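Local coordinates for protein glycerophosphodiester phosphodiesterase (Thermotoga maritima, PDB 1O1Z) that belongs to the glycerophosphodiester phosphodiesterase family and is built as a single-chain TIM-barrel protein, at residues 47-51 / 114-119; 57-62 / 73-77. All coordinates share one frame; numbering follows the deposited sequence. Where two conformers were deposited one is given.

Interaction 1: residues 47-51 / 114-119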
loop_
_atom_site.group_PDB
_atom_site.type_symbol
_atom_site.label_atom_id
_atom_site.label_comp_id
_atom_site.label_asym_id
_atom_site.label_seq_id
_atom_site.Cartn_x
_atom_site.Cartn_y
_atom_site.Cartn_z
ATOM N N ASP A 47 0.176 -1.231 -6.201
ATOM C CA ASP A 47 -0.577 -2.455 -6.327
ATOM C C ASP A 47 0.070 -3.357 -7.359
ATOM O O ASP A 47 0.412 -2.871 -8.425
ATOM C CB ASP A 47 -1.965 -2.118 -6.835
ATOM C CG ASP A 47 -2.614 -1.058 -5.997
ATOM O OD1 ASP A 47 -2.778 0.119 -6.431
ATOM O OD2 ASP A 47 -2.878 -1.323 -4.798
ATOM N N VAL A 48 0.217 -4.651 -7.048
ATOM C CA VAL A 48 0.872 -5.587 -7.954
ATOM C C VAL A 48 0.017 -6.777 -8.348
ATOM O O VAL A 48 -0.767 -7.321 -7.550
ATOM C CB VAL A 48 2.249 -6.087 -7.429
ATOM C CG1 VAL A 48 3.227 -4.943 -7.330
ATOM C CG2 VAL A 48 2.143 -6.843 -6.120
ATOM N N ARG A 49 0.227 -7.186 -9.611
ATOM C CA ARG A 49 -0.474 -8.282 -10.260
ATOM C C ARG A 49 0.489 -8.969 -11.230
ATOM O O ARG A 49 1.595 -8.479 -11.474
ATOM C CB ARG A 49 -1.646 -7.748 -11.079
ATOM C CG ARG A 49 -2.742 -7.124 -10.237
ATOM C CD ARG A 49 -3.903 -6.662 -11.090
ATOM N NE ARG A 49 -4.981 -6.198 -10.250
ATOM C CZ ARG A 49 -5.917 -6.946 -9.705
ATOM N NH1 ARG A 49 -5.975 -8.263 -9.901
ATOM N NH2 ARG A 49 -6.863 -6.370 -8.961
ATOM N N LEU A 50 0.058 -10.083 -11.792
ATOM C CA LEU A 50 0.862 -10.766 -12.810
ATOM C C LEU A 50 0.376 -10.546 -14.225
ATOM O O LEU A 50 -0.826 -10.575 -14.523
ATOM C CB LEU A 50 0.864 -12.269 -12.624
ATOM C CG LEU A 50 1.549 -12.848 -11.429
ATOM C CD1 LEU A 50 1.532 -14.384 -11.574
ATOM C CD2 LEU A 50 2.956 -12.317 -11.244
ATOM N N SER A 51 1.358 -10.375 -15.111
ATOM C CA SER A 51 1.130 -10.394 -16.537
ATOM C C SER A 51 1.036 -11.836 -17.025
ATOM O O SER A 51 1.273 -12.796 -16.265
ATOM C CB SER A 51 2.298 -9.700 -17.253
ATOM O OG SER A 51 3.487 -10.463 -17.058
ATOM N N GLU A 114 -1.345 -15.411 -6.568
ATOM C CA GLU A 114 -0.400 -15.997 -7.517
ATOM C C GLU A 114 0.827 -15.133 -7.804
ATOM O O GLU A 114 1.812 -15.637 -8.325
ATOM C CB GLU A 114 -1.114 -16.389 -8.818
ATOM C CG GLU A 114 -1.811 -15.254 -9.539
ATOM C CD GLU A 114 -3.295 -15.083 -9.154
ATOM O OE1 GLU A 114 -3.741 -15.477 -8.032
ATOM O OE2 GLU A 114 -4.053 -14.515 -9.991
ATOM N N ALA A 115 0.764 -13.839 -7.464
ATOM C CA ALA A 115 1.907 -12.938 -7.620
ATOM C C ALA A 115 2.883 -13.005 -6.467
ATOM O O ALA A 115 3.985 -12.491 -6.569
ATOM C CB ALA A 115 1.435 -11.507 -7.793
ATOM N N ALA A 116 2.487 -13.622 -5.353
ATOM C CA ALA A 116 3.277 -13.531 -4.125
ATOM C C ALA A 116 4.686 -14.099 -4.268
ATOM O O ALA A 116 5.645 -13.442 -3.852
ATOM C CB ALA A 116 2.556 -14.212 -2.984
ATOM N N ASP A 117 4.844 -15.275 -4.868
ATOM C CA ASP A 117 6.191 -15.860 -4.956
ATOM C C ASP A 117 7.118 -14.974 -5.795
ATOM O O ASP A 117 8.276 -14.750 -5.418
ATOM C CB ASP A 117 6.142 -17.261 -5.528
ATOM C CG ASP A 117 5.617 -18.293 -4.524
ATOM O OD1 ASP A 117 5.637 -18.049 -3.297
ATOM O OD2 ASP A 117 5.186 -19.389 -4.881
ATOM N N ALA A 118 6.628 -14.468 -6.932
ATOM C CA ALA A 118 7.421 -13.583 -7.774
ATOM C C ALA A 118 7.785 -12.270 -7.084
ATOM O O ALA A 118 8.886 -11.759 -7.242
ATOM C CB ALA A 118 6.697 -13.308 -9.076
ATOM N N VAL A 119 6.860 -11.728 -6.316
ATOM C CA VAL A 119 7.105 -10.508 -5.566
ATOM C C VAL A 119 8.189 -10.760 -4.515
ATOM O O VAL A 119 9.088 -9.948 -4.364
ATOM C CB VAL A 119 5.823 -9.992 -4.892
ATOM C CG1 VAL A 119 6.129 -8.910 -3.865
ATOM C CG2 VAL A 119 4.856 -9.481 -5.958
#
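Glu114 meets Leu50 through its backbone and the base of its side chain. Glu114 O lies 3.5 Å from Leu50 CD1, and Glu114 CG touches the same Leu50 methyl at 4.0 Å. The carboxylate of Glu114 makes no contact with the strand: Glu114 OE2 stays 6.5 Å from Arg49 NH1, an oppositely charged atom. That guanidinium is instead bound by Glu112, which pairs with NH1 through OE2 and accepts the backbone N-H of Leu50 with OE1, fastening the strand to the chain just ahead of the 114-119 segment.

Ala115 follows, with its methyl directed at the strand. Leu50 lies against it with CG and CD2, Leu50 CD2 being 3.9 Å from Ala115 CB, while the other branch, CD1, reaches back over the peptide of Glu114. CG of Leu50 is anti to its own carbonyl carbon (chi1 -68°), a torsion that swings CG and its methyls over Ala115. Further on, Ala118 adds its methyl at the margin, 4.4 Å from Leu50 CD2.

Val119, whose N-H bonds to Ala115 O, meets Val48, which precedes Leu50 by two residues on the strand. The contact is a single pair of methyls, Val48 CG2 and Val119 CG2, 3.8 Å apart, with the two side chains crossing at a slant. Val56 of the adjacent strand touches both valines, and Ile110 of strand 105-110 does the same, so this end is buried, whereas the Glu114 end is exposed. No hydrogen bond joins the two segments. Small alanines and branched apolar residues thus pack helix 116-123 against strand 43-50, an outer helix resting on the parallel barrel strands as in the TIM-barrel fold.

Interaction 2: residues 57-62 / 73-77; sequences VVSHDE and KIRDA
A salt-bridge network of Glu62, Lys73 and Arg75 closes the excursion that goes out along strand 63-64, through helix 65-68, and comes back on strand 70-73. Glu62 shares its two carboxylate oxygens between the partners. In one of two conformers Lys73 NZ, its chain alongside the glutamate, approaches Glu62 OE2 in a salt bridge whose 2.5 Å is implausibly short and so doubtful. Glu62 OE1 takes Arg75 NH1 at 3.1 Å and, weakly, NH2. The oxygen lies at the guanidinium edge, yet NH1 comes from above the carboxylate, the two planes being 70° apart. Water 2 bridges OE1 and NH2. Arg75 has a second acidic partner, its strongest, in Glu112, which binds NH2.

The loop and the 63-64/70-73 pair belong to the segment inserted between barrel strands 43-50 and 105-110, consistent with the GDPD-family insertion. The backbones are joined as well: Ile74 N donates to Glu62 O at 2.9 Å, and water 1, over one guanidinium face, links that oxygen to Arg75 N. Ile74 turns inward from the 3-10 segment 74-76. Ile74 CG1 packs 3.5 Å from Glu62 O, Ile74 CD1 approaches Ser59 OG at 3.9 Å, and Ile74 CG2 meets Val57 CG1 at 4.2 Å. A chi1 of -179° turns Ser59 OG back to Asp61 O, to which it donates at 2.8 Å.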
loop_
_atom_site.group_PDB
_atom_site.type_symbol
_atom_site.label_atom_id
_atom_site.label_comp_id
_atom_site.label_asym_id
_atom_site.label_seq_id
_atom_site.Cartn_x
_atom_site.Cartn_y
_atom_site.Cartn_z
ATOM N N VAL A 57 3.602 -6.746 -12.475
ATOM C CA VAL A 57 3.173 -5.469 -13.054
ATOM C C VAL A 57 2.438 -4.641 -12.003
ATOM O O VAL A 57 1.803 -5.180 -11.115
ATOM C CB VAL A 57 2.235 -5.744 -14.269
ATOM C CG1 VAL A 57 1.472 -4.494 -14.732
ATOM C CG2 VAL A 57 3.083 -6.332 -15.398
ATOM N N VAL A 58 2.515 -3.324 -12.131
ATOM C CA VAL A 58 1.880 -2.401 -11.185
ATOM C C VAL A 58 0.528 -1.959 -11.778
ATOM O O VAL A 58 0.468 -1.214 -12.756
ATOM C CB VAL A 58 2.772 -1.214 -10.872
ATOM C CG1 VAL A 58 2.078 -0.263 -9.882
ATOM C CG2 VAL A 58 4.111 -1.672 -10.317
ATOM N N SER A 59 -0.574 -2.455 -11.212
ATOM C CA SER A 59 -1.911 -2.087 -11.649
ATOM C C SER A 59 -2.892 -2.398 -10.532
ATOM O O SER A 59 -2.963 -3.535 -10.081
ATOM C CB SER A 59 -2.317 -2.889 -12.885
ATOM O OG SER A 59 -3.636 -2.513 -13.322
ATOM N N HIS A 60 -3.659 -1.393 -10.106
ATOM C CA HIS A 60 -4.726 -1.648 -9.130
ATOM C C HIS A 60 -5.818 -2.591 -9.666
ATOM O O HIS A 60 -6.141 -3.605 -9.032
ATOM C CB HIS A 60 -5.336 -0.324 -8.671
ATOM C CG HIS A 60 -6.431 -0.511 -7.686
ATOM N ND1 HIS A 60 -7.747 -0.642 -8.055
ATOM C CD2 HIS A 60 -6.387 -0.672 -6.342
ATOM C CE1 HIS A 60 -8.480 -0.843 -6.971
ATOM N NE2 HIS A 60 -7.680 -0.885 -5.924
ATOM N N ASP A 61 -6.366 -2.281 -10.834
ATOM C CA ASP A 61 -7.441 -3.049 -11.430
ATOM C C ASP A 61 -6.859 -4.247 -12.181
ATOM O O ASP A 61 -5.701 -4.216 -12.611
ATOM C CB ASP A 61 -8.224 -2.209 -12.426
ATOM C CG ASP A 61 -9.015 -1.050 -11.801
ATOM O OD1 ASP A 61 -9.151 -0.950 -10.557
ATOM O OD2 ASP A 61 -9.588 -0.233 -12.549
ATOM N N GLU A 62 -7.679 -5.257 -12.427
ATOM C CA GLU A 62 -7.229 -6.437 -13.155
ATOM C C GLU A 62 -7.218 -6.212 -14.672
ATOM O O GLU A 62 -6.760 -7.071 -15.404
ATOM C CB GLU A 62 -8.087 -7.672 -12.814
ATOM C CG GLU A 62 -9.492 -7.662 -13.365
ATOM C CD GLU A 62 -10.195 -9.011 -13.243
ATOM O OE1 GLU A 62 -9.641 -9.958 -12.634
ATOM O OE2 GLU A 62 -11.316 -9.114 -13.762
ATOM N N LYS A 73 -7.362 -7.658 -19.953
ATOM C CA LYS A 73 -6.906 -8.031 -18.628
ATOM C C LYS A 73 -5.385 -8.083 -18.561
ATOM O O LYS A 73 -4.727 -8.565 -19.466
ATOM C CB LYS A 73 -7.455 -9.394 -18.194
ATOM C CG LYS A 73 -8.939 -9.417 -17.949
ATOM C CD LYS A 73 -9.375 -10.817 -17.590
ATOM C CE LYS A 73 -10.863 -10.889 -17.321
ATOM N NZ LYS A 73 -11.196 -10.256 -16.023
ATOM N N ILE A 74 -4.842 -7.639 -17.446
ATOM C CA ILE A 74 -3.402 -7.673 -17.200
ATOM C C ILE A 74 -2.847 -9.086 -17.420
ATOM O O ILE A 74 -1.787 -9.273 -18.037
ATOM C CB ILE A 74 -3.082 -7.162 -15.764
ATOM C CG1 ILE A 74 -3.560 -5.712 -15.533
ATOM C CG2 ILE A 74 -1.606 -7.311 -15.427
ATOM C CD1 ILE A 74 -3.009 -4.724 -16.471
ATOM N N ARG A 75 -3.550 -10.107 -16.922
ATOM C CA ARG A 75 -3.019 -11.465 -16.990
ATOM C C ARG A 75 -3.138 -12.097 -18.378
ATOM O O ARG A 75 -2.629 -13.202 -18.589
ATOM C CB ARG A 75 -3.652 -12.370 -15.941
ATOM C CG ARG A 75 -5.120 -12.682 -16.128
ATOM C CD ARG A 75 -5.673 -13.581 -15.008
ATOM N NE ARG A 75 -5.703 -12.832 -13.764
ATOM C CZ ARG A 75 -6.736 -12.102 -13.321
ATOM N NH1 ARG A 75 -7.870 -12.044 -13.995
ATOM N NH2 ARG A 75 -6.613 -11.408 -12.186
ATOM N N ASP A 76 -3.803 -11.408 -19.298
ATOM C CA ASP A 76 -4.033 -11.889 -20.647
ATOM C C ASP A 76 -2.998 -11.312 -21.623
ATOM O O ASP A 76 -2.995 -11.693 -22.796
ATOM C CB ASP A 76 -5.438 -11.495 -21.108
ATOM C CG ASP A 76 -6.547 -12.364 -20.517
ATOM O OD1 ASP A 76 -6.275 -13.389 -19.865
ATOM O OD2 ASP A 76 -7.745 -12.083 -20.700
ATOM N N ALA A 77 -2.166 -10.391 -21.157
ATOM C CA ALA A 77 -1.177 -9.729 -22.006
ATOM C C ALA A 77 0.202 -9.840 -21.378
ATOM O O ALA A 77 0.350 -9.810 -20.152
ATOM C CB ALA A 77 -1.540 -8.279 -22.193
HETATM O O HOH W 1 -5.642 -9.559 -14.892
HETATM O O HOH W 2 -8.501 -9.994 -10.213
#

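Overall arrangement
Strand 43-50 connects the two contacts, whose centres are 10 Å apart. It pairs antiparallel with strand 56-58, and Arg49 O lies 2.8 Å from Val57 N in a probable hydrogen bond. Both segments of interaction 2 fall in the sequence between 47-51 and 114-119. The side chain of Arg49 extends from 47-51 into the turn of 57-62, where Arg49 NH2 lies 2.9 Å from His60 O. Glu112 ties both regions together by binding Arg49 and Arg75. The bound sodium ion, at a site that includes Ser123 and Arg126, is about 9 Å from the side chain of Val119, whose backbone O accepts a hydrogen bond from Ser123 OG.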